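Local coordinates for protein CT_858 (Chlamydia trachomatis, PDB 3DOR) that serves as CPAF, a secreted protease of Chlamydia that probably cuts proteins as a serine-type endopeptidase, seen here as the mature dimer, at residues Gln9-Phe13 / Phe501-Ile507; Tyr22-Lys28 / Leu69-Ala74; Phe418-Val422 / Pro436-Gly441; Ile457-Glu463 / Arg481-Thr487; Pro473-Lys477 / Val530-Ile534. All blocks are in the same frame, centred on the assembly; numbering follows the deposited sequence.

Contacts 4 and 5 adjoin, their centres about 6 Å apart: strand 457-461, helix 468-478 and strand 483-486 follow one another in the chain, and the loop 530-534 runs beside the last of them, with I484 O 2.7 Å from H533 N, into strand 534-535 of the same mixed sheet. Contacts 1, 2 and 3 each involve a loop leading into a strand of a second, antiparallel sheet: 501-507 into 507-518, 69-74 into 75-78, 436-441 towards 444-445. Contact 1 spans most of the chain and lies about 42 Å, centre to centre, from contact 4. It places the N-terminal helix at the dimer interface, while contacts 4 and 5 build the sheet of the peptidase S41 range.

Contact 1. Residues Gln9-Phe13 / Phe501-Ile507; sequences QDLSF and FPNRTGI
D10 of helix 2-20 points its carboxylate into the loop 501-507. OD1 lies 3.5 Å from F501 CE1, at the edge of the ring and in its plane, and also touches N503 CB. OD2 takes a hydrogen bond from T505 OG1, modelled so short that its length is doubtful, and a second from water 1, at 2.9 Å between D10 OD2 and the water oxygen; that water accepts from R504 N in turn. One turn further along the helix, F13 has CG anti to its backbone N (chi1 -179°), which brings the ring edge onto F501. The pair is edge-to-face, centroids 4.8 Å apart and planes at 63°, with F13 CD2 above the centre of the F501 ring. The opposite face of that ring carries the amide of N503, whose ND2 bonds to F501 O (2.8 Å) and I507 O (3.0 Å) while its OD1 accepts from I507 N (2.8 Å). The amide thus ties the two ends of the loop together beneath the ring. F13 also stacks on F13 of the second subunit. Here the N-terminal helix packs on the connection of a beta hairpin, strands 496-499 and 507-518, at the dimer interface.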
# COMPACT_ATOMS: atom_id res chain seq x y z
N GLN B 9 -5.29 16.15 -16.81
CA GLN B 9 -6.02 15.78 -15.60
C GLN B 9 -5.04 15.31 -14.53
O GLN B 9 -5.06 15.79 -13.39
CB GLN B 9 -7.00 14.64 -15.91
CG GLN B 9 -8.37 14.83 -15.31
CD GLN B 9 -8.33 15.11 -13.82
OE1 GLN B 9 -7.84 14.30 -13.03
NE2 GLN B 9 -8.85 16.27 -13.42
N ASP B 10 -4.17 14.38 -14.88
CA ASP B 10 -3.21 13.86 -13.92
C ASP B 10 -2.20 14.91 -13.48
O ASP B 10 -1.77 14.92 -12.33
CB ASP B 10 -2.53 12.61 -14.50
CG ASP B 10 -3.51 11.48 -14.74
OD1 ASP B 10 -4.39 11.26 -13.88
OD2 ASP B 10 -3.42 10.81 -15.79
N LEU B 11 -1.86 15.82 -14.39
CA LEU B 11 -0.92 16.89 -14.06
C LEU B 11 -1.59 17.73 -12.97
O LEU B 11 -0.98 18.06 -11.96
CB LEU B 11 -0.66 17.78 -15.28
CG LEU B 11 0.61 18.64 -15.34
CD1 LEU B 11 0.44 19.68 -16.43
CD2 LEU B 11 0.89 19.32 -14.03
N SER B 12 -2.86 18.05 -13.19
CA SER B 12 -3.60 18.86 -12.24
C SER B 12 -3.65 18.17 -10.89
O SER B 12 -3.64 18.82 -9.84
CB SER B 12 -5.02 19.15 -12.73
OG SER B 12 -5.84 17.99 -12.64
N PHE B 13 -3.73 16.84 -10.90
CA PHE B 13 -3.76 16.12 -9.64
C PHE B 13 -2.41 16.25 -8.94
O PHE B 13 -2.35 16.53 -7.73
CB PHE B 13 -4.08 14.64 -9.86
CG PHE B 13 -4.16 13.85 -8.58
CD1 PHE B 13 -5.08 14.19 -7.59
CD2 PHE B 13 -3.31 12.77 -8.36
CE1 PHE B 13 -5.16 13.47 -6.40
CE2 PHE B 13 -3.37 12.04 -7.17
CZ PHE B 13 -4.30 12.39 -6.19
N PHE B 501 -2.44 5.89 -7.81
CA PHE B 501 -3.83 6.19 -8.14
C PHE B 501 -4.07 5.74 -9.57
O PHE B 501 -3.19 5.86 -10.41
CB PHE B 501 -4.11 7.69 -7.98
CG PHE B 501 -3.32 8.57 -8.92
CD1 PHE B 501 -3.87 8.99 -10.12
CD2 PHE B 501 -2.02 8.94 -8.61
CE1 PHE B 501 -3.15 9.78 -11.00
CE2 PHE B 501 -1.28 9.74 -9.48
CZ PHE B 501 -1.85 10.15 -10.68
N PRO B 502 -5.26 5.18 -9.86
CA PRO B 502 -5.54 4.73 -11.22
C PRO B 502 -5.59 5.89 -12.20
O PRO B 502 -6.11 6.97 -11.89
CB PRO B 502 -6.88 4.01 -11.07
CG PRO B 502 -7.53 4.73 -9.93
CD PRO B 502 -6.39 4.91 -8.96
N ASN B 503 -5.03 5.68 -13.39
CA ASN B 503 -4.98 6.74 -14.39
C ASN B 503 -4.68 6.13 -15.75
O ASN B 503 -4.22 5.00 -15.83
CB ASN B 503 -3.88 7.74 -14.02
CG ASN B 503 -2.50 7.09 -14.01
OD1 ASN B 503 -1.73 7.23 -14.97
ND2 ASN B 503 -2.20 6.35 -12.95
N ARG B 504 -4.92 6.91 -16.80
CA ARG B 504 -4.68 6.46 -18.18
C ARG B 504 -3.36 7.00 -18.72
O ARG B 504 -3.07 6.84 -19.91
CB ARG B 504 -5.83 6.93 -19.09
CG ARG B 504 -7.20 6.37 -18.77
CD ARG B 504 -7.40 5.01 -19.41
NE ARG B 504 -8.74 4.45 -19.17
CZ ARG B 504 -9.87 5.03 -19.55
NH1 ARG B 504 -9.85 6.19 -20.20
NH2 ARG B 504 -11.04 4.45 -19.30
N THR B 505 -2.57 7.64 -17.86
CA THR B 505 -1.29 8.18 -18.29
C THR B 505 -0.15 7.21 -17.98
O THR B 505 1.01 7.49 -18.27
CB THR B 505 -0.99 9.53 -17.60
OG1 THR B 505 -2.11 10.41 -17.74
CG2 THR B 505 0.23 10.20 -18.24
N GLY B 506 -0.49 6.07 -17.39
CA GLY B 506 0.53 5.09 -17.07
C GLY B 506 1.41 5.41 -15.87
O GLY B 506 2.51 4.87 -15.74
N ILE B 507 0.94 6.30 -15.01
CA ILE B 507 1.70 6.67 -13.82
C ILE B 507 1.62 5.55 -12.79
O ILE B 507 0.53 5.10 -12.44
CB ILE B 507 1.14 7.96 -13.21
CG1 ILE B 507 1.20 9.08 -14.24
CG2 ILE B 507 1.94 8.32 -11.97
CD1 ILE B 507 0.67 10.41 -13.73
O HOH W 1 -5.91 9.38 -16.21

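Contact 2. Residues Tyr22-Lys28 / Leu69-Ala74; sequences YAPKTWK and LNDFHA
K28 NZ is gripped from several directions where the chain leaves helix 55-67: it donates to N70 O at 2.7 Å, more weakly to L69 O at 3.0 Å, and forms a salt bridge with E526. The ammonium stands above the N70 carbonyl plane, 59° out of it. It meets these last carbonyls as the chain leaves the helix, where N70 turns away with positive phi. Next comes an Asx turn, in which D71 OD1 accepts from H73 N at 2.7 Å. The other carboxylate oxygen is held from residues 22-28: Y22 OH donates to D71 OD2 at 2.7 Å, and D71 OD2 accepts it on its anti lone pair, with ring and carboxylate planes 51° apart. D71 OD2 has another hydrogen-bond partner in T513 of strand 507-518. One aspartate therefore fixes its own loop with OD1 and joins it to Y22 and to strand 507-518 with OD2.

The tyrosine ring is sandwiched. A first torsion of -173° swings it away from its own backbone N and extends it across to the loop. On one face lies CG of P24, the residue at the N-cap position of helix 25-32. Against the opposite face L69 makes a CH-pi contact, its CD1 4.1 Å from the ring centroid and offset toward the rim. A74 CB comes within 4.2 Å of Y22 CE1.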
# COMPACT_ATOMS: atom_id res chain seq x y z
N TYR B 22 3.50 18.63 0.09
CA TYR B 22 4.89 18.74 -0.31
C TYR B 22 5.55 19.79 0.57
O TYR B 22 5.52 20.98 0.27
CB TYR B 22 5.01 19.11 -1.78
CG TYR B 22 6.44 19.06 -2.27
CD1 TYR B 22 7.11 17.85 -2.39
CD2 TYR B 22 7.13 20.23 -2.56
CE1 TYR B 22 8.45 17.80 -2.80
CE2 TYR B 22 8.45 20.20 -2.96
CZ TYR B 22 9.11 18.99 -3.07
OH TYR B 22 10.44 18.98 -3.41
N ALA B 23 6.14 19.32 1.66
CA ALA B 23 6.77 20.19 2.65
C ALA B 23 7.86 21.13 2.15
O ALA B 23 7.95 22.26 2.60
CB ALA B 23 7.31 19.36 3.81
N PRO B 24 8.72 20.67 1.23
CA PRO B 24 9.78 21.57 0.75
C PRO B 24 9.39 22.67 -0.24
O PRO B 24 10.26 23.36 -0.77
CB PRO B 24 10.82 20.60 0.17
CG PRO B 24 10.04 19.41 -0.19
CD PRO B 24 8.98 19.27 0.85
N LYS B 25 8.09 22.84 -0.46
CA LYS B 25 7.59 23.86 -1.38
C LYS B 25 8.19 25.25 -1.12
O LYS B 25 8.76 25.87 -2.03
CB LYS B 25 6.05 23.91 -1.29
CG LYS B 25 5.39 25.04 -2.07
CD LYS B 25 3.91 24.72 -2.32
CE LYS B 25 3.02 25.96 -2.22
NZ LYS B 25 3.42 27.07 -3.12
N THR B 26 8.08 25.74 0.10
CA THR B 26 8.61 27.05 0.44
C THR B 26 10.12 27.13 0.21
O THR B 26 10.66 28.17 -0.15
CB THR B 26 8.31 27.38 1.91
OG1 THR B 26 6.93 27.10 2.18
CG2 THR B 26 8.57 28.86 2.18
N TRP B 27 10.80 26.01 0.42
CA TRP B 27 12.25 25.96 0.23
C TRP B 27 12.63 26.04 -1.25
O TRP B 27 13.59 26.72 -1.60
CB TRP B 27 12.80 24.67 0.85
CG TRP B 27 14.18 24.35 0.41
CD1 TRP B 27 14.55 23.51 -0.59
CD2 TRP B 27 15.40 24.90 0.95
NE1 TRP B 27 15.92 23.49 -0.72
CE2 TRP B 27 16.46 24.33 0.21
CE3 TRP B 27 15.69 25.81 1.97
CZ2 TRP B 27 17.80 24.65 0.47
CZ3 TRP B 27 17.02 26.12 2.23
CH2 TRP B 27 18.06 25.54 1.48
N LYS B 28 11.89 25.35 -2.10
CA LYS B 28 12.16 25.35 -3.53
C LYS B 28 11.95 26.73 -4.15
O LYS B 28 12.68 27.15 -5.06
CB LYS B 28 11.28 24.31 -4.22
CG LYS B 28 11.43 22.90 -3.65
CD LYS B 28 12.86 22.37 -3.80
CE LYS B 28 13.00 20.96 -3.24
NZ LYS B 28 14.36 20.40 -3.49
N LEU B 69 11.48 20.06 -9.33
CA LEU B 69 11.54 20.34 -7.90
C LEU B 69 12.96 20.19 -7.37
O LEU B 69 13.25 20.58 -6.25
CB LEU B 69 10.60 19.41 -7.14
CG LEU B 69 9.09 19.58 -7.35
CD1 LEU B 69 8.35 18.41 -6.70
CD2 LEU B 69 8.64 20.91 -6.76
N ASN B 70 13.84 19.61 -8.19
CA ASN B 70 15.23 19.39 -7.77
C ASN B 70 15.22 18.73 -6.38
O ASN B 70 15.85 19.21 -5.45
CB ASN B 70 15.97 20.74 -7.75
CG ASN B 70 17.49 20.58 -7.78
OD1 ASN B 70 18.21 21.48 -8.21
ND2 ASN B 70 17.98 19.44 -7.32
N ASP B 71 14.47 17.63 -6.27
CA ASP B 71 14.32 16.88 -5.02
C ASP B 71 14.66 15.42 -5.30
O ASP B 71 13.92 14.74 -6.01
CB ASP B 71 12.86 16.98 -4.54
CG ASP B 71 12.63 16.34 -3.17
OD1 ASP B 71 13.32 15.36 -2.83
OD2 ASP B 71 11.73 16.82 -2.44
N PHE B 72 15.78 14.93 -4.77
CA PHE B 72 16.14 13.54 -5.05
C PHE B 72 15.06 12.57 -4.61
O PHE B 72 15.00 11.45 -5.11
CB PHE B 72 17.48 13.17 -4.41
CG PHE B 72 18.63 13.98 -4.93
CD1 PHE B 72 19.17 15.02 -4.17
CD2 PHE B 72 19.16 13.74 -6.19
CE1 PHE B 72 20.22 15.80 -4.65
CE2 PHE B 72 20.21 14.51 -6.68
CZ PHE B 72 20.74 15.55 -5.91
N HIS B 73 14.21 13.00 -3.68
CA HIS B 73 13.11 12.17 -3.19
C HIS B 73 11.87 12.26 -4.11
O HIS B 73 11.12 11.30 -4.24
CB HIS B 73 12.68 12.61 -1.78
CG HIS B 73 13.45 11.97 -0.67
ND1 HIS B 73 13.91 10.67 -0.72
CD2 HIS B 73 13.74 12.42 0.58
CE1 HIS B 73 14.44 10.35 0.45
NE2 HIS B 73 14.35 11.39 1.26
N ALA B 74 11.65 13.42 -4.74
CA ALA B 74 10.48 13.60 -5.59
C ALA B 74 10.64 13.10 -7.03
O ALA B 74 11.56 13.50 -7.74
CB ALA B 74 10.07 15.08 -5.60

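Contact 3. Residues Phe418-Val422 / Pro436-Gly441; sequences FGRQV and PIPLFG. With SO4 (sulfate ion), chain P.
P436 begins the segment with its carbonyl O joined to Q421 OE1 through water 2, which donates to both, at 3.0 Å to P436 O and 2.8 Å to Q421 OE1. I437 follows with its side chain directed at the helix. Its CG1 and CG2 branches run alongside Q421, going the opposite way, and CG1 comes 3.7 Å from Q421 OE1. Q421 NE2 bonds to S417, one turn back. I437 CD1 lies 3.8 Å from Q421 CB, and CG2 reaches the ring of F418, 3.9 Å from F418 CD1. P438 presents its carbonyl O at the edge of that ring, near its plane, 3.5 Å from F418 CD1. With chi1 at 173° the F418 ring leans toward the loop, and V422 CG2 of the next helical turn covers one ring face. L439 packs on V346 of helix 346-354, and F440 on L347 and L415, while F440 N lies against the F418 ring. G441 passes closest to the helix, its CA 4.3 Å from F418 CA.

A sulfate, probably from the crystallisation liquor, sits by R420 and Q421; S417 OG hydrogen-bonds to it, and R420 NH1 does so weakly. The loop after helix 409-428 thus folds back on that helix, with I437 backbone-bonded to H366 of strand 361-368, before strand 444-445 of the antiparallel sheet.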
# COMPACT_ATOMS: atom_id res chain seq x y z
N PHE B 418 5.29 13.27 20.69
CA PHE B 418 5.13 13.46 19.25
C PHE B 418 3.65 13.67 18.92
O PHE B 418 3.29 14.58 18.19
CB PHE B 418 5.65 12.23 18.50
CG PHE B 418 5.36 12.26 17.02
CD1 PHE B 418 6.19 12.96 16.15
CD2 PHE B 418 4.25 11.60 16.50
CE1 PHE B 418 5.93 13.01 14.78
CE2 PHE B 418 3.98 11.64 15.13
CZ PHE B 418 4.82 12.35 14.27
N GLY B 419 2.80 12.78 19.44
CA GLY B 419 1.37 12.89 19.18
C GLY B 419 0.82 14.24 19.61
O GLY B 419 0.11 14.89 18.84
N ARG B 420 1.16 14.67 20.82
CA ARG B 420 0.68 15.95 21.32
C ARG B 420 1.12 17.13 20.47
O ARG B 420 0.33 18.04 20.22
CB ARG B 420 1.17 16.20 22.74
CG ARG B 420 0.69 15.20 23.76
CD ARG B 420 1.33 15.52 25.10
NE ARG B 420 1.40 14.34 25.94
CZ ARG B 420 2.51 13.91 26.52
NH1 ARG B 420 3.64 14.57 26.35
NH2 ARG B 420 2.48 12.81 27.27
N GLN B 421 2.37 17.13 20.03
CA GLN B 421 2.87 18.25 19.23
C GLN B 421 2.18 18.32 17.88
O GLN B 421 1.90 19.41 17.38
CB GLN B 421 4.39 18.16 19.04
CG GLN B 421 5.19 18.30 20.33
CD GLN B 421 6.68 18.17 20.08
OE1 GLN B 421 7.26 18.92 19.28
NE2 GLN B 421 7.32 17.22 20.76
N VAL B 422 1.92 17.17 17.28
CA VAL B 422 1.23 17.14 16.00
C VAL B 422 -0.20 17.65 16.19
O VAL B 422 -0.68 18.50 15.44
CB VAL B 422 1.20 15.72 15.39
CG1 VAL B 422 0.34 15.69 14.13
CG2 VAL B 422 2.61 15.28 15.05
N PRO B 436 9.39 22.94 14.10
CA PRO B 436 10.13 21.67 14.15
C PRO B 436 9.71 20.67 15.23
O PRO B 436 9.59 20.99 16.42
CB PRO B 436 11.59 22.12 14.26
CG PRO B 436 11.50 23.46 14.91
CD PRO B 436 10.30 24.09 14.23
N ILE B 437 9.47 19.44 14.78
CA ILE B 437 9.06 18.34 15.64
C ILE B 437 9.95 17.14 15.30
O ILE B 437 10.09 16.78 14.13
CB ILE B 437 7.58 17.97 15.37
CG1 ILE B 437 6.68 19.18 15.62
CG2 ILE B 437 7.17 16.77 16.22
CD1 ILE B 437 5.21 18.91 15.38
N PRO B 438 10.57 16.51 16.31
CA PRO B 438 11.42 15.36 15.98
C PRO B 438 10.61 14.15 15.54
O PRO B 438 9.52 13.89 16.05
CB PRO B 438 12.20 15.13 17.27
CG PRO B 438 11.27 15.59 18.33
CD PRO B 438 10.61 16.82 17.75
N LEU B 439 11.14 13.41 14.57
CA LEU B 439 10.45 12.23 14.09
C LEU B 439 10.27 11.29 15.27
O LEU B 439 11.16 11.17 16.11
CB LEU B 439 11.26 11.56 12.97
CG LEU B 439 11.50 12.46 11.76
CD1 LEU B 439 12.35 11.73 10.70
CD2 LEU B 439 10.17 12.87 11.18
N PHE B 440 9.10 10.65 15.34
CA PHE B 440 8.77 9.73 16.43
C PHE B 440 8.94 10.40 17.79
O PHE B 440 8.87 9.74 18.83
CB PHE B 440 9.65 8.47 16.38
CG PHE B 440 9.49 7.67 15.11
CD1 PHE B 440 10.44 7.77 14.10
CD2 PHE B 440 8.40 6.84 14.94
CE1 PHE B 440 10.29 7.04 12.92
CE2 PHE B 440 8.24 6.11 13.76
CZ PHE B 440 9.19 6.21 12.75
N GLY B 441 9.15 11.71 17.78
CA GLY B 441 9.33 12.44 19.02
C GLY B 441 10.70 12.30 19.66
O GLY B 441 10.95 12.92 20.69
S SO4 P . 4.97 17.99 24.95
O1 SO4 P . 5.81 18.49 23.80
O2 SO4 P . 5.58 16.71 25.46
O3 SO4 P . 4.95 18.97 26.09
O4 SO4 P . 3.58 17.80 24.44
O HOH W 2 9.87 20.01 19.20

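Contact 4. Residues Ile457-Glu463 / Arg481-Thr487; sequences ICVLINE and RALIVGT
I457 O accepts from L483 N at 2.8 Å and opens a ladder of five backbone hydrogen bonds between parallel strands 457-461 and 483-486, the two strands of a beta-alpha-beta unit whose helix is 468-478. V459 N then gives to L483 O and V459 O takes from V485 N; I461 N gives to V485 O and I461 O takes from T487 N. The first four run nearly straight onto their carbonyls, whereas T487 N stands 45° above the I461 carbonyl plane at 3.1 Å, where the strands are ending. V459 and I461 use both N and O here, I457 its O alone, its N going to water 3, which donates to R481 O. C458 bonds instead to L334 and I336, L460 to I336 and Q338, so both edges of the strand are paired. CA-H...O contacts fill in between, such as L460 CA to V485 O at 3.3 Å. On the far edge, I484 is backbone-bonded to H533, and A482 O receives a weak hydrogen bond from H533 NE2.

The guanidinium of R481 turns one face to I457 CD1, 3.3 Å from R481 NH1; NH1 bonds to L356 O, and NH2 to K455 O and a sulfate. C458 SG packs on V485 CG2 at 3.6 Å. On the face of V459 and I484, the end of I461 comes round so that CD1 lies 3.4 Å from I484 CG2, tighter than usual. Where the strands finish, E463 OE1 bonds to S144, and water 4 lies between E463 OE2 and T487 OG1, 3.1 and 3.0 Å away.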
# COMPACT_ATOMS: atom_id res chain seq x y z
N ILE B 457 35.93 7.91 15.64
CA ILE B 457 35.28 7.44 14.44
C ILE B 457 35.47 8.39 13.28
O ILE B 457 35.37 9.63 13.44
CB ILE B 457 33.74 7.30 14.66
CG1 ILE B 457 33.45 6.31 15.79
CG2 ILE B 457 33.07 6.83 13.37
CD1 ILE B 457 31.96 6.20 16.14
N CYS B 458 35.75 7.82 12.12
CA CYS B 458 35.91 8.61 10.90
C CYS B 458 34.88 8.07 9.92
O CYS B 458 34.92 6.89 9.55
CB CYS B 458 37.31 8.45 10.32
SG CYS B 458 37.51 9.30 8.74
N VAL B 459 33.94 8.92 9.50
CA VAL B 459 32.90 8.51 8.56
C VAL B 459 33.22 9.03 7.16
O VAL B 459 33.51 10.22 6.98
CB VAL B 459 31.50 9.06 8.96
CG1 VAL B 459 30.43 8.52 8.01
CG2 VAL B 459 31.17 8.67 10.37
N LEU B 460 33.15 8.14 6.18
CA LEU B 460 33.40 8.51 4.79
C LEU B 460 32.06 8.72 4.10
O LEU B 460 31.17 7.87 4.18
CB LEU B 460 34.17 7.40 4.07
CG LEU B 460 35.39 6.86 4.80
CD1 LEU B 460 35.98 5.73 3.98
CD2 LEU B 460 36.43 7.97 5.05
N ILE B 461 31.92 9.86 3.43
CA ILE B 461 30.68 10.22 2.74
C ILE B 461 30.95 10.77 1.34
O ILE B 461 32.07 11.17 1.01
CB ILE B 461 29.96 11.35 3.51
CG1 ILE B 461 30.84 12.61 3.51
CG2 ILE B 461 29.68 10.93 4.96
CD1 ILE B 461 30.13 13.89 3.97
N ASN B 462 29.92 10.78 0.51
CA ASN B 462 30.07 11.36 -0.82
C ASN B 462 28.74 11.92 -1.31
O ASN B 462 27.74 11.92 -0.57
CB ASN B 462 30.68 10.35 -1.82
CG ASN B 462 29.73 9.26 -2.25
OD1 ASN B 462 29.99 8.57 -3.23
ND2 ASN B 462 28.62 9.09 -1.52
N GLU B 463 28.73 12.41 -2.55
CA GLU B 463 27.56 13.03 -3.14
C GLU B 463 26.43 12.08 -3.46
O GLU B 463 25.36 12.51 -3.92
CB GLU B 463 27.95 13.82 -4.40
CG GLU B 463 28.06 13.00 -5.67
CD GLU B 463 29.29 12.12 -5.72
OE1 GLU B 463 29.42 11.32 -6.68
OE2 GLU B 463 30.13 12.22 -4.80
N ARG B 481 30.80 13.83 17.43
CA ARG B 481 31.10 12.44 17.78
C ARG B 481 32.12 11.82 16.82
O ARG B 481 32.89 10.94 17.20
CB ARG B 481 29.82 11.59 17.72
CG ARG B 481 29.49 10.79 18.98
CD ARG B 481 30.12 9.40 19.05
NE ARG B 481 31.56 9.49 19.11
CZ ARG B 481 32.39 8.46 19.22
NH1 ARG B 481 31.93 7.22 19.31
NH2 ARG B 481 33.69 8.68 19.18
N ALA B 482 32.10 12.26 15.58
CA ALA B 482 33.00 11.71 14.58
C ALA B 482 33.55 12.71 13.60
O ALA B 482 33.00 13.80 13.41
CB ALA B 482 32.28 10.60 13.80
N LEU B 483 34.66 12.33 12.97
CA LEU B 483 35.32 13.14 11.96
C LEU B 483 34.64 12.73 10.64
O LEU B 483 34.62 11.54 10.30
CB LEU B 483 36.80 12.77 11.93
CG LEU B 483 37.89 13.75 11.46
CD1 LEU B 483 38.63 13.14 10.30
CD2 LEU B 483 37.31 15.10 11.12
N ILE B 484 34.07 13.69 9.92
CA ILE B 484 33.40 13.37 8.66
C ILE B 484 34.33 13.74 7.50
O ILE B 484 34.78 14.88 7.41
CB ILE B 484 32.03 14.11 8.52
CG1 ILE B 484 30.98 13.52 9.47
CG2 ILE B 484 31.46 13.90 7.12
CD1 ILE B 484 31.33 13.56 10.87
N VAL B 485 34.59 12.78 6.63
CA VAL B 485 35.52 12.97 5.52
C VAL B 485 34.96 12.56 4.16
O VAL B 485 34.20 11.60 4.07
CB VAL B 485 36.81 12.16 5.78
CG1 VAL B 485 37.84 12.39 4.69
CG2 VAL B 485 37.38 12.54 7.15
N GLY B 486 35.33 13.29 3.11
CA GLY B 486 34.88 12.97 1.76
C GLY B 486 34.29 14.18 1.06
O GLY B 486 34.89 15.27 1.07
N THR B 487 33.14 14.00 0.42
CA THR B 487 32.49 15.11 -0.24
C THR B 487 31.05 15.23 0.26
O THR B 487 30.43 14.24 0.69
CB THR B 487 32.53 14.98 -1.81
OG1 THR B 487 32.01 13.71 -2.23
CG2 THR B 487 33.97 15.12 -2.30
O HOH W 3 35.72 10.64 16.73
O HOH W 4 31.27 15.08 -4.78

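Contact 5. Residues Pro473-Lys477 / Val530-Ile534; sequences PVVLK and VEPHI
K477 carries the polar part of the contact, reaching across E531 so that its NZ forms a salt bridge with E531 OE2 at 3.0 Å. The ammonium meets this oxygen on its anti side, 16° out of the carboxylate plane. The other oxygen, OE1, is bridged to R519, so the carboxylate stands between two cations, which would probably favour its ionised form. The lysine chain stays extended until it bends at its last torsion (chi4 -65°), which turns NZ towards the glutamate.

The same chain makes a CH-pi contact: K477 CE sits 3.9 Å above the centroid of the H533 ring, almost exactly on its normal, and K477 CG lies 3.5 Å from H533 NE2. The aliphatic stem thus slides over the imidazole in the direction opposite to that of the histidine.

Apolar contact comes from two valines crossing at about a right angle, V474 CB lying 3.7 Å from V530 CG2.

Helix 468-478 turns this face to the loop 530-534, while V475 and L476 of its other sides pack on strand 361-368 and K477 also touches I484 of strand 483-486; the loop then runs into strand 534-535, an edge strand of the mixed sheet.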
# COMPACT_ATOMS: atom_id res chain seq x y z
N PRO B 473 25.78 11.18 8.98
CA PRO B 473 26.91 12.07 9.28
C PRO B 473 26.54 13.39 9.95
O PRO B 473 27.31 13.91 10.76
CB PRO B 473 27.55 12.28 7.90
CG PRO B 473 26.38 12.20 6.98
CD PRO B 473 25.61 11.01 7.53
N VAL B 474 25.36 13.92 9.65
CA VAL B 474 24.97 15.18 10.26
C VAL B 474 24.82 15.06 11.78
O VAL B 474 25.23 15.95 12.53
CB VAL B 474 23.66 15.77 9.62
CG1 VAL B 474 22.40 15.24 10.30
CG2 VAL B 474 23.70 17.28 9.68
N VAL B 475 24.27 13.94 12.24
CA VAL B 475 24.10 13.71 13.68
C VAL B 475 25.46 13.58 14.35
O VAL B 475 25.71 14.17 15.40
CB VAL B 475 23.28 12.41 13.96
CG1 VAL B 475 23.27 12.12 15.46
CG2 VAL B 475 21.84 12.58 13.46
N LEU B 476 26.34 12.80 13.73
CA LEU B 476 27.69 12.59 14.27
C LEU B 476 28.54 13.87 14.20
O LEU B 476 29.39 14.11 15.07
CB LEU B 476 28.38 11.45 13.52
CG LEU B 476 27.69 10.08 13.70
CD1 LEU B 476 28.39 8.97 12.88
CD2 LEU B 476 27.71 9.74 15.17
N LYS B 477 28.32 14.67 13.16
CA LYS B 477 29.07 15.91 13.01
C LYS B 477 28.59 16.98 13.99
O LYS B 477 29.39 17.54 14.73
CB LYS B 477 28.94 16.45 11.58
CG LYS B 477 29.88 17.62 11.26
CD LYS B 477 29.88 17.90 9.75
CE LYS B 477 31.06 18.77 9.32
NZ LYS B 477 31.02 20.15 9.89
N VAL B 530 25.07 17.75 3.64
CA VAL B 530 25.91 17.85 4.81
C VAL B 530 27.36 17.90 4.38
O VAL B 530 27.84 17.03 3.64
CB VAL B 530 25.70 16.64 5.73
CG1 VAL B 530 26.55 16.76 6.97
CG2 VAL B 530 24.22 16.51 6.08
N GLU B 531 28.05 18.93 4.84
CA GLU B 531 29.45 19.13 4.54
C GLU B 531 30.32 18.29 5.46
O GLU B 531 29.94 18.03 6.61
CB GLU B 531 29.82 20.61 4.70
CG GLU B 531 29.97 21.11 6.16
CD GLU B 531 28.66 21.11 6.97
OE1 GLU B 531 27.56 21.16 6.38
OE2 GLU B 531 28.73 21.07 8.22
N PRO B 532 31.47 17.83 4.96
CA PRO B 532 32.39 17.03 5.77
C PRO B 532 33.31 18.00 6.50
O PRO B 532 33.31 19.19 6.20
CB PRO B 532 33.16 16.23 4.72
CG PRO B 532 33.27 17.23 3.58
CD PRO B 532 31.85 17.80 3.54
N HIS B 533 34.07 17.50 7.48
CA HIS B 533 35.03 18.34 8.20
C HIS B 533 36.17 18.52 7.20
O HIS B 533 36.71 19.60 7.04
CB HIS B 533 35.61 17.62 9.42
CG HIS B 533 34.65 17.47 10.56
ND1 HIS B 533 34.43 18.47 11.48
CD2 HIS B 533 33.88 16.42 10.94
CE1 HIS B 533 33.58 18.03 12.40
NE2 HIS B 533 33.23 16.79 12.09
N ILE B 534 36.54 17.43 6.52
CA ILE B 534 37.63 17.45 5.56
C ILE B 534 37.14 17.10 4.15
O ILE B 534 36.68 15.98 3.91
CB ILE B 534 38.75 16.44 5.93
CG1 ILE B 534 39.26 16.69 7.36
CG2 ILE B 534 39.88 16.52 4.92
CD1 ILE B 534 39.88 18.04 7.59